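Local coordinates for protein alkylpurine DNA glycosylase AlkC (Pseudomonas fluorescens, PDB 5VHV) that probably excises alkylated purine bases from damaged DNA as a base excision repair glycosylase that works without base flipping, at residues A[111-125]-A[148-162]. Residues are numbered along the deposited sequence; the frame is centred on the assembly and turned at random.
Sequences TTFGSAEFAIRHFLL and RLASEGSRPRLPWSF. With 9B4 ((2R,5R,13R,16R)-9-(hydroxymethyl)-9-{[(2R)-2-hydroxypropoxy]methyl}-5,13-dimethyl-4,7,11,14-tetraoxaheptadecane-2,16-diol), chain L; nucleotides of chain D.
Arg121 of helix 119-126 pushes its guanidinium into the loop around Arg155 to Phe162 and bonds there to backbone carbonyls. Arg121 NH1 and Arg121 NH2 both reach Arg155 O, at 2.8 and 2.9 Å. Arg121 NE and Arg121 NH2 share Phe162 O, the NH2 bond being 2.8 Å long. Arg121 NH1 also meets Gly153 O at 2.9 Å, from above that carbonyl's plane. Leu158 CB lies over one face of the guanidinium, and the bend at chi3 (79°) turns the group so that its edge meets these carbonyls. Replacing Arg121 with a leucine would probably leave these carbonyls without their donors and the loop free to shift. Packing is also tight where Ile120 CG2 meets Gly153 CA at 3.7 Å; any CB at Gly153 would clash with it. Toward the DNA the contact is buried but water-bridged. There Arg148 NH1 bonds Glu117 OE2 at 2.9 Å, from above the carboxylate plane. One water links Glu117 to Pro159 O, and a second lies between the Glu117 and Glu152 carboxylates. Arg148 also pairs with a DNA phosphate. The more open end is that of His122, Phe162 and exposed Leu125, where the edge of Phe162 meets the face of His122 (planes at 71°). The chemistry implies a buried cation that probably helps hold the loop carrying Arg155 and Trp160, which hydrogen-bond to DNA bases.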
# COMPACT_ATOMS: atom_id res chain seq x y z
N THR A 111 -14.17 12.17 2.21
CA THR A 111 -12.88 11.51 2.32
C THR A 111 -12.22 11.75 3.68
O THR A 111 -11.43 10.91 4.13
CB THR A 111 -11.95 11.95 1.17
OG1 THR A 111 -10.94 10.96 0.96
CG2 THR A 111 -11.28 13.29 1.44
N THR A 112 -12.57 12.84 4.38
CA THR A 112 -12.03 13.05 5.72
C THR A 112 -12.61 12.08 6.75
O THR A 112 -11.97 11.81 7.78
CB THR A 112 -12.27 14.50 6.18
OG1 THR A 112 -13.68 14.74 6.35
CG2 THR A 112 -11.73 15.49 5.15
N PHE A 113 -13.79 11.53 6.51
CA PHE A 113 -14.42 10.59 7.42
C PHE A 113 -13.96 9.17 7.19
O PHE A 113 -14.06 8.33 8.09
CB PHE A 113 -15.95 10.67 7.26
CG PHE A 113 -16.51 12.00 7.64
CD1 PHE A 113 -16.85 12.25 8.96
CD2 PHE A 113 -16.64 13.03 6.71
CE1 PHE A 113 -17.35 13.48 9.34
CE2 PHE A 113 -17.14 14.26 7.08
CZ PHE A 113 -17.49 14.49 8.40
N GLY A 114 -13.46 8.87 6.01
CA GLY A 114 -12.74 7.64 5.81
C GLY A 114 -11.73 7.82 4.71
O GLY A 114 -10.60 8.29 4.92
N SER A 115 -12.17 7.47 3.51
CA SER A 115 -11.36 7.68 2.32
C SER A 115 -12.18 7.48 1.06
O SER A 115 -12.88 6.47 0.93
CB SER A 115 -10.19 6.71 2.30
OG SER A 115 -9.52 6.81 1.05
N ALA A 116 -12.06 8.40 0.11
CA ALA A 116 -12.69 8.30 -1.19
C ALA A 116 -11.79 7.62 -2.22
O ALA A 116 -12.07 7.70 -3.42
CB ALA A 116 -13.12 9.69 -1.68
N GLU A 117 -10.76 6.89 -1.77
CA GLU A 117 -9.76 6.35 -2.69
C GLU A 117 -10.35 5.32 -3.65
O GLU A 117 -9.86 5.21 -4.78
CB GLU A 117 -8.61 5.70 -1.92
CG GLU A 117 -8.96 4.42 -1.17
CD GLU A 117 -7.90 4.10 -0.12
OE1 GLU A 117 -7.19 3.10 -0.31
OE2 GLU A 117 -7.79 4.83 0.89
N PHE A 118 -11.35 4.55 -3.23
CA PHE A 118 -11.99 3.60 -4.14
C PHE A 118 -12.98 4.29 -5.07
O PHE A 118 -13.02 4.01 -6.28
CB PHE A 118 -12.67 2.49 -3.34
CG PHE A 118 -11.74 1.80 -2.40
CD1 PHE A 118 -10.64 1.12 -2.90
CD2 PHE A 118 -11.93 1.85 -1.03
CE1 PHE A 118 -9.76 0.51 -2.06
CE2 PHE A 118 -11.05 1.24 -0.18
CZ PHE A 118 -9.96 0.57 -0.69
N ALA A 119 -13.79 5.19 -4.52
CA ALA A 119 -14.85 5.82 -5.30
C ALA A 119 -14.27 6.68 -6.43
O ALA A 119 -14.80 6.69 -7.54
CB ALA A 119 -15.72 6.66 -4.37
N ILE A 120 -13.17 7.40 -6.17
CA ILE A 120 -12.67 8.32 -7.19
C ILE A 120 -12.19 7.55 -8.41
O ILE A 120 -12.21 8.09 -9.53
CB ILE A 120 -11.56 9.21 -6.61
CG1 ILE A 120 -11.24 10.37 -7.55
CG2 ILE A 120 -10.28 8.41 -6.31
CD1 ILE A 120 -12.34 11.41 -7.66
N ARG A 121 -11.82 6.28 -8.24
CA ARG A 121 -11.29 5.51 -9.37
C ARG A 121 -12.37 5.17 -10.39
O ARG A 121 -12.06 5.04 -11.58
CB ARG A 121 -10.60 4.24 -8.84
CG ARG A 121 -9.38 4.61 -7.99
CD ARG A 121 -8.74 3.40 -7.32
NE ARG A 121 -7.88 2.54 -8.14
CZ ARG A 121 -6.63 2.85 -8.48
NH1 ARG A 121 -6.12 4.02 -8.12
NH2 ARG A 121 -5.87 1.97 -9.15
N HIS A 122 -13.64 5.07 -9.97
CA HIS A 122 -14.71 4.90 -10.95
C HIS A 122 -14.82 6.12 -11.84
O HIS A 122 -15.09 6.00 -13.05
CB HIS A 122 -16.04 4.61 -10.25
CG HIS A 122 -16.03 3.32 -9.49
ND1 HIS A 122 -16.20 2.10 -10.10
CD2 HIS A 122 -15.78 3.07 -8.19
CE1 HIS A 122 -16.10 1.14 -9.19
NE2 HIS A 122 -15.84 1.70 -8.02
N PHE A 123 -14.61 7.31 -11.26
CA PHE A 123 -14.66 8.53 -12.06
C PHE A 123 -13.41 8.65 -12.93
O PHE A 123 -13.51 9.07 -14.09
CB PHE A 123 -14.80 9.75 -11.14
CG PHE A 123 -16.16 9.88 -10.48
CD1 PHE A 123 -17.21 10.55 -11.11
CD2 PHE A 123 -16.38 9.33 -9.24
CE1 PHE A 123 -18.45 10.68 -10.48
CE2 PHE A 123 -17.62 9.45 -8.60
CZ PHE A 123 -18.66 10.11 -9.23
N LEU A 124 -12.24 8.26 -12.42
CA LEU A 124 -11.04 8.28 -13.26
C LEU A 124 -11.18 7.31 -14.43
O LEU A 124 -10.62 7.55 -15.51
CB LEU A 124 -9.80 7.96 -12.43
CG LEU A 124 -9.34 9.09 -11.51
CD1 LEU A 124 -8.37 8.55 -10.47
CD2 LEU A 124 -8.66 10.23 -12.29
N LEU A 125 -11.94 6.23 -14.25
CA LEU A 125 -12.11 5.25 -15.32
C LEU A 125 -13.03 5.77 -16.40
O LEU A 125 -12.73 5.66 -17.60
CB LEU A 125 -12.63 3.93 -14.74
CG LEU A 125 -12.77 2.79 -15.75
CD1 LEU A 125 -11.39 2.39 -16.33
CD2 LEU A 125 -13.46 1.60 -15.08
N ARG A 148 -3.90 13.81 0.25
CA ARG A 148 -3.59 12.39 0.22
C ARG A 148 -4.47 11.65 -0.78
O ARG A 148 -4.00 10.75 -1.50
CB ARG A 148 -3.72 11.81 1.64
CG ARG A 148 -3.24 10.37 1.79
CD ARG A 148 -4.34 9.34 1.50
NE ARG A 148 -3.89 8.01 1.92
CZ ARG A 148 -4.62 6.90 1.84
NH1 ARG A 148 -5.86 6.93 1.36
NH2 ARG A 148 -4.09 5.74 2.28
N LEU A 149 -5.76 12.00 -0.84
CA LEU A 149 -6.65 11.43 -1.84
C LEU A 149 -6.12 11.65 -3.26
O LEU A 149 -6.22 10.76 -4.12
CB LEU A 149 -8.04 12.04 -1.68
CG LEU A 149 -9.13 11.68 -2.69
CD1 LEU A 149 -9.36 10.15 -2.67
CD2 LEU A 149 -10.43 12.41 -2.37
N ALA A 150 -5.61 12.85 -3.54
CA ALA A 150 -5.12 13.17 -4.88
C ALA A 150 -4.02 12.20 -5.33
O ALA A 150 -4.01 11.75 -6.48
CB ALA A 150 -4.61 14.62 -4.91
N SER A 151 -3.13 11.83 -4.40
CA SER A 151 -2.04 10.90 -4.67
C SER A 151 -2.48 9.44 -4.61
O SER A 151 -2.07 8.63 -5.45
CB SER A 151 -0.92 11.12 -3.65
OG SER A 151 0.09 10.13 -3.82
N GLU A 152 -3.28 9.08 -3.62
CA GLU A 152 -3.63 7.67 -3.41
C GLU A 152 -4.69 7.20 -4.39
O GLU A 152 -4.60 6.10 -4.94
CB GLU A 152 -4.11 7.48 -1.97
CG GLU A 152 -4.23 6.02 -1.54
CD GLU A 152 -2.89 5.36 -1.26
OE1 GLU A 152 -1.85 6.07 -1.33
OE2 GLU A 152 -2.87 4.14 -1.00
N GLY A 153 -5.70 8.04 -4.66
CA GLY A 153 -6.76 7.65 -5.56
C GLY A 153 -6.31 7.48 -6.99
O GLY A 153 -6.96 6.75 -7.75
N SER A 154 -5.23 8.15 -7.38
CA SER A 154 -4.73 8.10 -8.74
C SER A 154 -3.65 7.04 -8.92
O SER A 154 -3.08 6.94 -10.00
CB SER A 154 -4.20 9.48 -9.13
OG SER A 154 -3.08 9.90 -8.34
N ARG A 155 -3.37 6.26 -7.88
CA ARG A 155 -2.30 5.26 -7.96
C ARG A 155 -2.52 4.30 -9.12
O ARG A 155 -3.66 3.84 -9.34
CB ARG A 155 -2.24 4.45 -6.67
CG ARG A 155 -1.46 5.12 -5.57
CD ARG A 155 -1.50 4.28 -4.31
NE ARG A 155 -0.83 2.99 -4.48
CZ ARG A 155 -0.52 2.16 -3.48
NH1 ARG A 155 -0.87 2.45 -2.24
NH2 ARG A 155 0.16 1.04 -3.74
N PRO A 156 -1.47 3.91 -9.83
CA PRO A 156 -1.65 2.85 -10.83
C PRO A 156 -2.22 1.57 -10.25
O PRO A 156 -3.10 0.93 -10.87
CB PRO A 156 -0.22 2.64 -11.37
CG PRO A 156 0.55 3.84 -11.00
CD PRO A 156 -0.10 4.45 -9.81
N ARG A 157 -1.71 1.14 -9.09
CA ARG A 157 -1.96 -0.20 -8.55
C ARG A 157 -2.40 -0.12 -7.08
O ARG A 157 -1.77 -0.70 -6.19
CB ARG A 157 -0.72 -1.06 -8.65
CG ARG A 157 -0.31 -1.32 -10.08
CD ARG A 157 0.96 -2.12 -10.06
NE ARG A 157 1.48 -2.38 -11.39
CZ ARG A 157 2.07 -3.50 -11.74
NH1 ARG A 157 2.21 -4.49 -10.88
NH2 ARG A 157 2.52 -3.65 -12.97
N LEU A 158 -3.50 0.57 -6.84
CA LEU A 158 -4.04 0.65 -5.49
C LEU A 158 -4.56 -0.71 -5.02
O LEU A 158 -5.38 -1.33 -5.71
CB LEU A 158 -5.18 1.67 -5.45
CG LEU A 158 -5.79 1.89 -4.06
CD1 LEU A 158 -4.82 2.65 -3.13
CD2 LEU A 158 -7.11 2.64 -4.16
N PRO A 159 -4.15 -1.20 -3.85
CA PRO A 159 -4.75 -2.45 -3.35
C PRO A 159 -6.26 -2.30 -3.17
O PRO A 159 -6.76 -1.25 -2.78
CB PRO A 159 -4.03 -2.69 -2.02
CG PRO A 159 -2.67 -2.07 -2.25
CD PRO A 159 -3.02 -0.78 -3.01
N TRP A 160 -6.98 -3.38 -3.49
CA TRP A 160 -8.43 -3.51 -3.35
C TRP A 160 -9.21 -2.71 -4.39
O TRP A 160 -10.43 -2.54 -4.24
CB TRP A 160 -8.90 -3.13 -1.94
CG TRP A 160 -8.47 -4.06 -0.86
CD1 TRP A 160 -7.43 -4.95 -0.89
CD2 TRP A 160 -9.09 -4.20 0.43
NE1 TRP A 160 -7.34 -5.62 0.32
CE2 TRP A 160 -8.35 -5.18 1.15
CE3 TRP A 160 -10.17 -3.57 1.07
CZ2 TRP A 160 -8.68 -5.56 2.44
CZ3 TRP A 160 -10.50 -3.95 2.36
CH2 TRP A 160 -9.75 -4.94 3.03
N SER A 161 -8.55 -2.24 -5.45
CA SER A 161 -9.23 -1.62 -6.58
C SER A 161 -8.60 -2.11 -7.87
O SER A 161 -7.50 -2.68 -7.86
CB SER A 161 -9.18 -0.09 -6.53
OG SER A 161 -9.86 0.50 -7.63
N PHE A 162 -9.33 -1.95 -8.96
CA PHE A 162 -8.77 -2.20 -10.28
C PHE A 162 -7.60 -1.26 -10.54
O PHE A 162 -7.54 -0.13 -10.04
CB PHE A 162 -9.84 -2.03 -11.38
CG PHE A 162 -10.69 -0.79 -11.22
CD1 PHE A 162 -10.31 0.40 -11.81
CD2 PHE A 162 -11.87 -0.83 -10.50
CE1 PHE A 162 -11.10 1.54 -11.64
CE2 PHE A 162 -12.65 0.31 -10.33
CZ PHE A 162 -12.27 1.48 -10.90
C01 9B4 L . -5.56 -7.84 4.66
C02 9B4 L . -5.29 -6.36 4.94
C03 9B4 L . -6.43 -5.79 5.76
C05 9B4 L . -7.37 -3.88 6.63
C06 9B4 L . -7.05 -2.61 7.41
C07 9B4 L . -6.35 -1.59 6.52
C09 9B4 L . -6.56 -0.33 4.56
C10 9B4 L . -7.57 0.63 3.94
C12 9B4 L . -9.21 2.26 4.51
C13 9B4 L . -9.54 3.31 5.58
C15 9B4 L . -10.93 3.89 5.33
C16 9B4 L . -8.61 -0.20 3.20
C17 9B4 L . -6.10 -2.88 8.59
C23 9B4 L . -8.42 -2.06 7.84
C25 9B4 L . -9.01 -1.49 9.99
C26 9B4 L . -9.50 -0.32 10.83
C27 9B4 L . -9.31 1.03 10.12
C34 9B4 L . -3.96 -5.11 3.41
C35 9B4 L . -4.10 -3.66 2.98
C37 9B4 L . -2.84 -3.29 2.19
O04 9B4 L . -6.24 -4.42 6.01
O08 9B4 L . -7.19 -1.20 5.47
O11 9B4 L . -8.18 1.41 4.94
O14 9B4 L . -9.53 2.72 6.85
O18 9B4 L . -6.52 -3.93 9.42
O24 9B4 L . -8.34 -1.07 8.82
O28 9B4 L . -10.86 -0.56 11.04
O33 9B4 L . -5.22 -5.62 3.75
O36 9B4 L . -5.26 -3.51 2.19
P DG D 9 -10.95 -6.99 -6.05
OP1 DG D 9 -11.80 -5.83 -6.32
OP2 DG D 9 -11.41 -8.40 -6.18
O5' DG D 9 -9.61 -6.91 -6.91
C5' DG D 9 -8.90 -5.69 -6.91
C4' DG D 9 -7.67 -5.78 -7.76
O4' DG D 9 -6.70 -6.67 -7.13
C3' DG D 9 -7.91 -6.34 -9.17
O3' DG D 9 -7.18 -5.55 -10.10
C2' DG D 9 -7.42 -7.79 -9.07
C1' DG D 9 -6.32 -7.70 -8.01
N9 DG D 9 -6.13 -8.89 -7.20
C8 DG D 9 -7.10 -9.63 -6.55
N7 DG D 9 -6.61 -10.62 -5.85
C5 DG D 9 -5.23 -10.52 -6.01
C6 DG D 9 -4.18 -11.31 -5.49
O6 DG D 9 -4.25 -12.32 -4.76
N1 DG D 9 -2.94 -10.85 -5.91
C2 DG D 9 -2.73 -9.77 -6.74
N2 DG D 9 -1.46 -9.49 -7.02
N3 DG D 9 -3.71 -9.02 -7.25
C4 DG D 9 -4.92 -9.44 -6.83
O HOH W 1 -7.73 8.92 0.45
O HOH W 2 -4.78 3.42 0.76
O HOH W 3 -6.23 0.47 -0.63
O HOH W 4 -12.22 1.35 -6.72